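PDB 1VLP: nicotinate phosphoribosyltransferase from Saccharomyces cerevisiae, which catalyses the ATP-dependent first step of NAD synthesis from nicotinic acid, joining nicotinate to phosphoribosyl diphosphate to give nicotinate ribonucleotide. Local coordinates for residues S196-M208 against L222-V236. Sequence-based numbering, arbitrary orientation.
Sequences SLKAQDLIMQGIM and LLGTSNILFAKKYGV
Phe230 and Tyr234, one turn apart on helix 228-234, push their rings into helix 197-208 as successive knobs into holes. Phe230 fits among Leu197, Gln200, Asp201 and Met204; Tyr234 fits among Asp201, Met204, Gln205 and Met208. Selenomethionine Met204 serves both rings with CH-pi contacts. Its CG lies over a face of Phe230, 4.3 Å from the ring centroid, and its CB lies over a face of Tyr234, 4.0 Å from that centroid. The chain then bends at chi2 and chi3, which turns CE back against Tyr234 CB and CD2. Asp201 has CG anti to its backbone nitrogen (chi1 -175°), and this carries OD1 to the edges of both rings. Asp201 OD1 accepts hydrogen bonds from Tyr234 OH at 2.6 Å and from Lys233 NZ at 2.8 Å, the second also a salt bridge. The two donors arrive from opposite faces of the carboxylate plane. Asp201 OD2 accepts from Gln205 NE2 at 2.9 Å, and a water joins OD2 to Lys233 NZ. An alanine here would probably leave the Tyr234 hydroxyl and the Lys233 ammonium without their shared acceptor and the Gln205 amide freer to turn. At the other edge of Phe230, Gln200 OE1 comes within 3.3 Å of CE2; this oxygen accepts a hydrogen bond from Arg194. Further along, Met208 SE meets Leu222 CD2 at 3.8 Å, and its CE rests on Val236 CG1. The helix axes differ in direction by 42°, while helix 197-208 runs nearly antiparallel to strand 222-225. This strand lies beside 186-188 in the parallel sheet of the barrel-like domain, so helix 197-213 forms part of the beta-alpha-beta crossover between them. Helix 168-181 and helix 367-370 also pack on it, with Ile203 touching both.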
ATOM      1  N   SER A 196       1.087  -9.303  12.906  1.00  3.37           N
ATOM      2  CA  SER A 196       1.302  -8.458  14.053  1.00  3.96           C
ATOM      3  C   SER A 196       2.517  -7.557  13.768  1.00  3.38           C
ATOM      4  O   SER A 196       3.301  -7.820  12.852  1.00  2.00           O
ATOM      5  CB  SER A 196       1.583  -9.282  15.301  1.00  5.62           C
ATOM      6  OG  SER A 196       2.828  -9.964  15.193  1.00  3.59           O
ATOM      7  N   LEU A 197       2.645  -6.508  14.558  1.00  3.13           N
ATOM      8  CA  LEU A 197       3.865  -5.649  14.528  1.00  4.14           C
ATOM      9  C   LEU A 197       5.113  -6.491  14.774  1.00  3.97           C
ATOM     10  O   LEU A 197       6.069  -6.402  14.026  1.00  4.75           O
ATOM     11  CB  LEU A 197       3.721  -4.551  15.555  1.00  7.35           C
ATOM     12  CG  LEU A 197       4.906  -3.583  15.675  1.00  7.06           C
ATOM     13  CD1 LEU A 197       5.153  -2.833  14.425  1.00  7.87           C
ATOM     14  CD2 LEU A 197       4.568  -2.629  16.813  1.00  7.39           C
ATOM     15  N   LYS A 198       5.025  -7.407  15.740  1.00  4.47           N
ATOM     16  CA  LYS A 198       6.133  -8.275  16.068  1.00  4.12           C
ATOM     17  C   LYS A 198       6.497  -9.146  14.874  1.00  3.81           C
ATOM     18  O   LYS A 198       7.682  -9.378  14.655  1.00  5.34           O
ATOM     19  CB  LYS A 198       5.796  -9.124  17.273  1.00  5.49           C
ATOM     20  CG  LYS A 198       6.811 -10.144  17.603  1.00  4.95           C
ATOM     21  CD  LYS A 198       6.477 -10.880  18.876  1.00 10.88           C
ATOM     22  CE  LYS A 198       7.338 -12.111  19.039  1.00 15.16           C
ATOM     23  NZ  LYS A 198       7.318 -12.659  20.449  1.00 18.14           N
ATOM     24  N   ALA A 199       5.502  -9.641  14.127  1.00  4.19           N
ATOM     25  CA  ALA A 199       5.748 -10.513  12.947  1.00  4.34           C
ATOM     26  C   ALA A 199       6.569  -9.755  11.933  1.00  5.63           C
ATOM     27  O   ALA A 199       7.535 -10.262  11.371  1.00  4.92           O
ATOM     28  CB  ALA A 199       4.424 -11.007  12.293  1.00  4.93           C
ATOM     29  N   GLN A 200       6.147  -8.539  11.656  1.00  2.29           N
ATOM     30  CA  GLN A 200       6.894  -7.728  10.698  1.00  2.00           C
ATOM     31  C   GLN A 200       8.325  -7.425  11.189  1.00  2.00           C
ATOM     32  O   GLN A 200       9.262  -7.516  10.420  1.00  2.00           O
ATOM     33  CB  GLN A 200       6.111  -6.458  10.336  1.00  3.89           C
ATOM     34  CG  GLN A 200       6.776  -5.588   9.228  1.00  2.90           C
ATOM     35  CD  GLN A 200       5.857  -4.489   8.749  1.00  6.25           C
ATOM     36  OE1 GLN A 200       5.110  -3.975   9.529  1.00  6.92           O
ATOM     37  NE2 GLN A 200       5.977  -4.065   7.473  1.00  6.27           N
ATOM     38  N   ASP A 201       8.486  -7.098  12.463  1.00  2.00           N
ATOM     39  CA  ASP A 201       9.814  -6.912  13.027  1.00  3.04           C
ATOM     40  C   ASP A 201      10.735  -8.147  12.887  1.00  4.18           C
ATOM     41  O   ASP A 201      11.924  -8.037  12.549  1.00  4.45           O
ATOM     42  CB  ASP A 201       9.714  -6.489  14.475  1.00  4.46           C
ATOM     43  CG  ASP A 201      11.084  -6.167  15.061  1.00  6.96           C
ATOM     44  OD1 ASP A 201      11.683  -5.131  14.667  1.00  7.77           O
ATOM     45  OD2 ASP A 201      11.546  -6.957  15.877  1.00  9.78           O
ATOM     46  N   LEU A 202      10.164  -9.335  13.115  1.00  2.00           N
ATOM     47  CA  LEU A 202      10.949 -10.563  12.969  1.00  3.36           C
ATOM     48  C   LEU A 202      11.359 -10.807  11.533  1.00  3.71           C
ATOM     49  O   LEU A 202      12.486 -11.209  11.291  1.00  4.53           O
ATOM     50  CB  LEU A 202      10.194 -11.776  13.501  1.00  4.37           C
ATOM     51  CG  LEU A 202      10.085 -11.882  15.008  1.00  5.97           C
ATOM     52  CD1 LEU A 202       9.108 -13.005  15.294  1.00  5.17           C
ATOM     53  CD2 LEU A 202      11.461 -12.105  15.594  1.00 10.53           C
ATOM     54  N   ILE A 203      10.472 -10.554  10.567  1.00  3.63           N
ATOM     55  CA  ILE A 203      10.838 -10.715   9.153  1.00  2.66           C
ATOM     56  C   ILE A 203      11.859  -9.649   8.703  1.00  3.06           C
ATOM     57  O   ILE A 203      12.753  -9.947   7.928  1.00  2.58           O
ATOM     58  CB  ILE A 203       9.618 -10.959   8.225  1.00  3.89           C
ATOM     59  CG1 ILE A 203       8.811  -9.710   8.001  1.00  4.32           C
ATOM     60  CG2 ILE A 203       8.804 -12.141   8.730  1.00  4.31           C
ATOM     61  CD1 ILE A 203       9.393  -8.814   6.935  1.00  6.45           C
HETATM   62  N   MSE A 204      11.797  -8.458   9.284  1.00  3.52           N
HETATM   63  CA  MSE A 204      12.829  -7.437   9.034  1.00  4.30           C
HETATM   64  C   MSE A 204      14.188  -7.943   9.509  1.00  3.45           C
HETATM   65  O   MSE A 204      15.209  -7.817   8.807  1.00  4.46           O
HETATM   66  CB  MSE A 204      12.493  -6.113   9.724  1.00  4.83           C
HETATM   67  CG  MSE A 204      11.401  -5.255   9.065  1.00  5.74           C
HETATM   68 SE   MSE A 204      11.766  -4.832   7.175  1.00 12.77          SE
HETATM   69  CE  MSE A 204      13.482  -3.822   7.435  1.00 17.61           C
ATOM     70  N   GLN A 205      14.209  -8.498  10.716  1.00  4.41           N
ATOM     71  CA  GLN A 205      15.409  -9.196  11.254  1.00  5.38           C
ATOM     72  C   GLN A 205      15.961 -10.240  10.314  1.00  5.59           C
ATOM     73  O   GLN A 205      17.194 -10.270  10.077  1.00  4.48           O
ATOM     74  CB  GLN A 205      15.125  -9.787  12.640  1.00  4.50           C
ATOM     75  CG  GLN A 205      14.941  -8.746  13.701  1.00  7.33           C
ATOM     76  CD  GLN A 205      14.723  -9.397  15.073  1.00  8.24           C
ATOM     77  OE1 GLN A 205      15.453 -10.309  15.425  1.00  9.83           O
ATOM     78  NE2 GLN A 205      13.704  -8.961  15.811  1.00  7.07           N
ATOM     79  N   GLY A 206      15.083 -11.055   9.725  1.00  2.22           N
ATOM     80  CA  GLY A 206      15.518 -12.124   8.784  1.00  5.72           C
ATOM     81  C   GLY A 206      16.127 -11.629   7.509  1.00  4.75           C
ATOM     82  O   GLY A 206      17.193 -12.094   7.059  1.00  3.30           O
ATOM     83  N   ILE A 207      15.492 -10.611   6.972  1.00  5.11           N
ATOM     84  CA  ILE A 207      15.950  -9.950   5.739  1.00  5.13           C
ATOM     85  C   ILE A 207      17.336  -9.353   6.019  1.00  5.82           C
ATOM     86  O   ILE A 207      18.284  -9.589   5.258  1.00  5.51           O
ATOM     87  CB  ILE A 207      14.935  -8.893   5.230  1.00  4.16           C
ATOM     88  CG1 ILE A 207      13.648  -9.572   4.695  1.00  6.63           C
ATOM     89  CG2 ILE A 207      15.583  -7.986   4.125  1.00  4.43           C
ATOM     90  CD1 ILE A 207      12.463  -8.654   4.514  1.00  5.06           C
HETATM   91  N   MSE A 208      17.475  -8.606   7.112  1.00  5.29           N
HETATM   92  CA  MSE A 208      18.750  -7.946   7.380  1.00  6.24           C
HETATM   93  C   MSE A 208      19.832  -9.006   7.654  1.00  5.65           C
HETATM   94  O   MSE A 208      20.975  -8.804   7.313  1.00  6.26           O
HETATM   95  CB  MSE A 208      18.654  -6.996   8.563  1.00  5.27           C
HETATM   96  CG  MSE A 208      17.690  -5.823   8.351  1.00  8.35           C
HETATM   97 SE   MSE A 208      17.790  -4.988   6.595  1.00 12.73          SE
HETATM   98  CE  MSE A 208      19.661  -4.238   6.743  1.00 17.69           C
ATOM     99  N   LEU A 222      18.519  -5.078  -1.791  1.00  4.49           N
ATOM    100  CA  LEU A 222      17.440  -4.697  -0.896  1.00  5.21           C
ATOM    101  C   LEU A 222      17.206  -3.174  -1.085  1.00  4.56           C
ATOM    102  O   LEU A 222      18.040  -2.330  -0.716  1.00  4.13           O
ATOM    103  CB  LEU A 222      17.773  -5.041   0.554  1.00  3.71           C
ATOM    104  CG  LEU A 222      16.704  -4.536   1.511  1.00  3.15           C
ATOM    105  CD1 LEU A 222      15.356  -5.274   1.267  1.00  4.43           C
ATOM    106  CD2 LEU A 222      17.112  -4.662   2.920  1.00  4.66           C
ATOM    107  N   LEU A 223      16.099  -2.862  -1.713  1.00  3.43           N
ATOM    108  CA  LEU A 223      15.741  -1.486  -1.968  1.00  5.42           C
ATOM    109  C   LEU A 223      15.377  -0.797  -0.676  1.00  4.94           C
ATOM    110  O   LEU A 223      15.645   0.407  -0.494  1.00  4.69           O
ATOM    111  CB  LEU A 223      14.575  -1.403  -2.946  1.00  7.02           C
ATOM    112  CG  LEU A 223      14.926  -2.004  -4.308  1.00 12.06           C
ATOM    113  CD1 LEU A 223      13.690  -1.970  -5.221  1.00 15.29           C
ATOM    114  CD2 LEU A 223      16.102  -1.313  -4.925  1.00 16.12           C
ATOM    115  N   GLY A 224      14.723  -1.564   0.188  1.00  3.53           N
ATOM    116  CA  GLY A 224      14.245  -1.092   1.500  1.00  3.65           C
ATOM    117  C   GLY A 224      12.921  -1.668   1.906  1.00  4.36           C
ATOM    118  O   GLY A 224      12.589  -2.836   1.616  1.00  6.12           O
ATOM    119  N   THR A 225      12.144  -0.852   2.628  1.00  5.86           N
ATOM    120  CA  THR A 225      10.807  -1.238   3.090  1.00  4.06           C
ATOM    121  C   THR A 225       9.867  -0.078   2.895  1.00  4.17           C
ATOM    122  O   THR A 225      10.254   1.102   3.018  1.00  5.45           O
ATOM    123  CB  THR A 225      10.769  -1.724   4.578  1.00  4.04           C
ATOM    124  OG1 THR A 225       9.413  -1.954   5.008  1.00  3.99           O
ATOM    125  CG2 THR A 225      11.479  -0.801   5.473  1.00  4.74           C
ATOM    126  N   SER A 226       8.622  -0.418   2.591  1.00  4.13           N
ATOM    127  CA  SER A 226       7.591   0.618   2.596  1.00  2.62           C
ATOM    128  C   SER A 226       7.307   1.212   3.974  1.00  3.83           C
ATOM    129  O   SER A 226       6.798   2.323   4.083  1.00  3.90           O
ATOM    130  CB  SER A 226       6.300   0.160   1.939  1.00  4.45           C
ATOM    131  OG  SER A 226       5.612  -0.766   2.723  1.00  8.26           O
ATOM    132  N   ASN A 227       7.626   0.490   5.036  1.00  3.09           N
ATOM    133  CA  ASN A 227       7.282   0.934   6.370  1.00  4.57           C
ATOM    134  C   ASN A 227       8.354   1.901   6.872  1.00  2.91           C
ATOM    135  O   ASN A 227       9.532   1.521   7.118  1.00  2.64           O
ATOM    136  CB  ASN A 227       7.130  -0.272   7.281  1.00  2.00           C
ATOM    137  CG  ASN A 227       6.641   0.109   8.664  1.00  3.14           C
ATOM    138  OD1 ASN A 227       7.350   0.777   9.418  1.00  3.49           O
ATOM    139  ND2 ASN A 227       5.408  -0.288   8.999  1.00  3.57           N
ATOM    140  N   ILE A 228       7.959   3.153   7.018  1.00  3.07           N
ATOM    141  CA  ILE A 228       8.925   4.181   7.303  1.00  4.72           C
ATOM    142  C   ILE A 228       9.582   3.935   8.661  1.00  4.93           C
ATOM    143  O   ILE A 228      10.808   4.160   8.812  1.00  3.52           O
ATOM    144  CB  ILE A 228       8.279   5.580   7.279  1.00  4.15           C
ATOM    145  CG1 ILE A 228       7.514   5.851   5.990  1.00  5.33           C
ATOM    146  CG2 ILE A 228       9.312   6.650   7.463  1.00  4.93           C
ATOM    147  CD1 ILE A 228       6.688   7.112   6.104  1.00  8.76           C
ATOM    148  N   LEU A 229       8.800   3.455   9.645  1.00  4.60           N
ATOM    149  CA  LEU A 229       9.355   3.209  10.985  1.00  5.50           C
ATOM    150  C   LEU A 229      10.436   2.115  10.951  1.00  4.27           C
ATOM    151  O   LEU A 229      11.479   2.287  11.578  1.00  4.18           O
ATOM    152  CB  LEU A 229       8.254   2.817  11.991  1.00  7.29           C
ATOM    153  CG  LEU A 229       8.656   2.886  13.461  1.00 12.68           C
ATOM    154  CD1 LEU A 229       9.085   4.281  13.810  1.00 16.09           C
ATOM    155  CD2 LEU A 229       7.528   2.514  14.302  1.00  9.73           C
ATOM    156  N   PHE A 230      10.163   1.032  10.233  1.00  2.64           N
ATOM    157  CA  PHE A 230      11.142  -0.067  10.080  1.00  3.83           C
ATOM    158  C   PHE A 230      12.308   0.344   9.219  1.00  3.56           C
ATOM    159  O   PHE A 230      13.418  -0.104   9.454  1.00  4.50           O
ATOM    160  CB  PHE A 230      10.499  -1.335   9.566  1.00  4.44           C
ATOM    161  CG  PHE A 230       9.703  -2.077  10.629  1.00  5.46           C
ATOM    162  CD1 PHE A 230      10.336  -2.501  11.776  1.00  5.08           C
ATOM    163  CD2 PHE A 230       8.364  -2.360  10.475  1.00  3.11           C
ATOM    164  CE1 PHE A 230       9.664  -3.206  12.764  1.00  7.83           C
ATOM    165  CE2 PHE A 230       7.627  -3.070  11.505  1.00  5.27           C
ATOM    166  CZ  PHE A 230       8.301  -3.477  12.642  1.00  5.85           C
ATOM    167  N   ALA A 231      12.081   1.181   8.200  1.00  2.22           N
ATOM    168  CA  ALA A 231      13.208   1.734   7.420  1.00  2.25           C
ATOM    169  C   ALA A 231      14.184   2.462   8.376  1.00  3.80           C
ATOM    170  O   ALA A 231      15.386   2.255   8.358  1.00  4.37           O
ATOM    171  CB  ALA A 231      12.713   2.673   6.466  1.00  3.56           C
ATOM    172  N   LYS A 232      13.616   3.318   9.214  1.00  3.84           N
ATOM    173  CA  LYS A 232      14.397   4.087  10.201  1.00  5.13           C
ATOM    174  C   LYS A 232      15.121   3.154  11.171  1.00  5.45           C
ATOM    175  O   LYS A 232      16.318   3.337  11.424  1.00  4.12           O
ATOM    176  CB  LYS A 232      13.494   5.064  10.942  1.00  6.81           C
ATOM    177  CG  LYS A 232      14.228   6.037  11.898  1.00  6.66           C
ATOM    178  CD  LYS A 232      13.185   7.034  12.435  1.00  7.83           C
ATOM    179  CE  LYS A 232      13.831   8.096  13.282  1.00 15.19           C
ATOM    180  NZ  LYS A 232      14.434   7.486  14.488  1.00 17.72           N
ATOM    181  N   LYS A 233      14.399   2.185  11.722  1.00  6.36           N
ATOM    182  CA  LYS A 233      14.939   1.260  12.684  1.00  4.62           C
ATOM    183  C   LYS A 233      16.139   0.436  12.152  1.00  5.36           C
ATOM    184  O   LYS A 233      17.153   0.288  12.833  1.00  3.99           O
ATOM    185  CB  LYS A 233      13.870   0.300  13.149  1.00  3.67           C
ATOM    186  CG  LYS A 233      14.318  -0.660  14.254  1.00  4.48           C
ATOM    187  CD  LYS A 233      13.223  -1.444  14.821  1.00  4.01           C
ATOM    188  CE  LYS A 233      13.783  -2.452  15.825  1.00  5.90           C
ATOM    189  NZ  LYS A 233      12.741  -3.309  16.470  1.00  8.90           N
ATOM    190  N   TYR A 234      15.991  -0.102  10.948  1.00  3.67           N
ATOM    191  CA  TYR A 234      16.955  -1.057  10.351  1.00  4.79           C
ATOM    192  C   TYR A 234      17.959  -0.408   9.416  1.00  6.11           C
ATOM    193  O   TYR A 234      18.873  -1.089   8.874  1.00  5.59           O
ATOM    194  CB  TYR A 234      16.183  -2.223   9.709  1.00  4.77           C
ATOM    195  CG  TYR A 234      15.628  -3.103  10.785  1.00  4.57           C
ATOM    196  CD1 TYR A 234      16.429  -4.032  11.429  1.00  4.26           C
ATOM    197  CD2 TYR A 234      14.282  -3.048  11.139  1.00  5.13           C
ATOM    198  CE1 TYR A 234      15.949  -4.840  12.447  1.00  8.43           C
ATOM    199  CE2 TYR A 234      13.774  -3.850  12.191  1.00  5.32           C
ATOM    200  CZ  TYR A 234      14.613  -4.747  12.837  1.00  5.63           C
ATOM    201  OH  TYR A 234      14.124  -5.551  13.851  1.00  5.47           O
ATOM    202  N   GLY A 235      17.872   0.919   9.296  1.00  5.30           N
ATOM    203  CA  GLY A 235      18.837   1.695   8.547  1.00  3.76           C
ATOM    204  C   GLY A 235      18.805   1.478   7.053  1.00  5.01           C
ATOM    205  O   GLY A 235      19.850   1.533   6.399  1.00  8.58           O
ATOM    206  N   VAL A 236      17.609   1.276   6.518  1.00  2.00           N
ATOM    207  CA  VAL A 236      17.383   1.103   5.074  1.00  4.45           C
ATOM    208  C   VAL A 236      16.447   2.178   4.547  1.00  6.49           C
ATOM    209  O   VAL A 236      15.825   2.934   5.317  1.00  5.77           O
ATOM    210  CB  VAL A 236      16.897  -0.353   4.752  1.00  3.84           C
ATOM    211  CG1 VAL A 236      17.920  -1.389   5.267  1.00  8.25           C
ATOM    212  CG2 VAL A 236      15.553  -0.661   5.329  1.00  4.34           C
TER
HETATM  213  O   HOH W   1      13.430  -5.973  17.322  1.00 18.62           O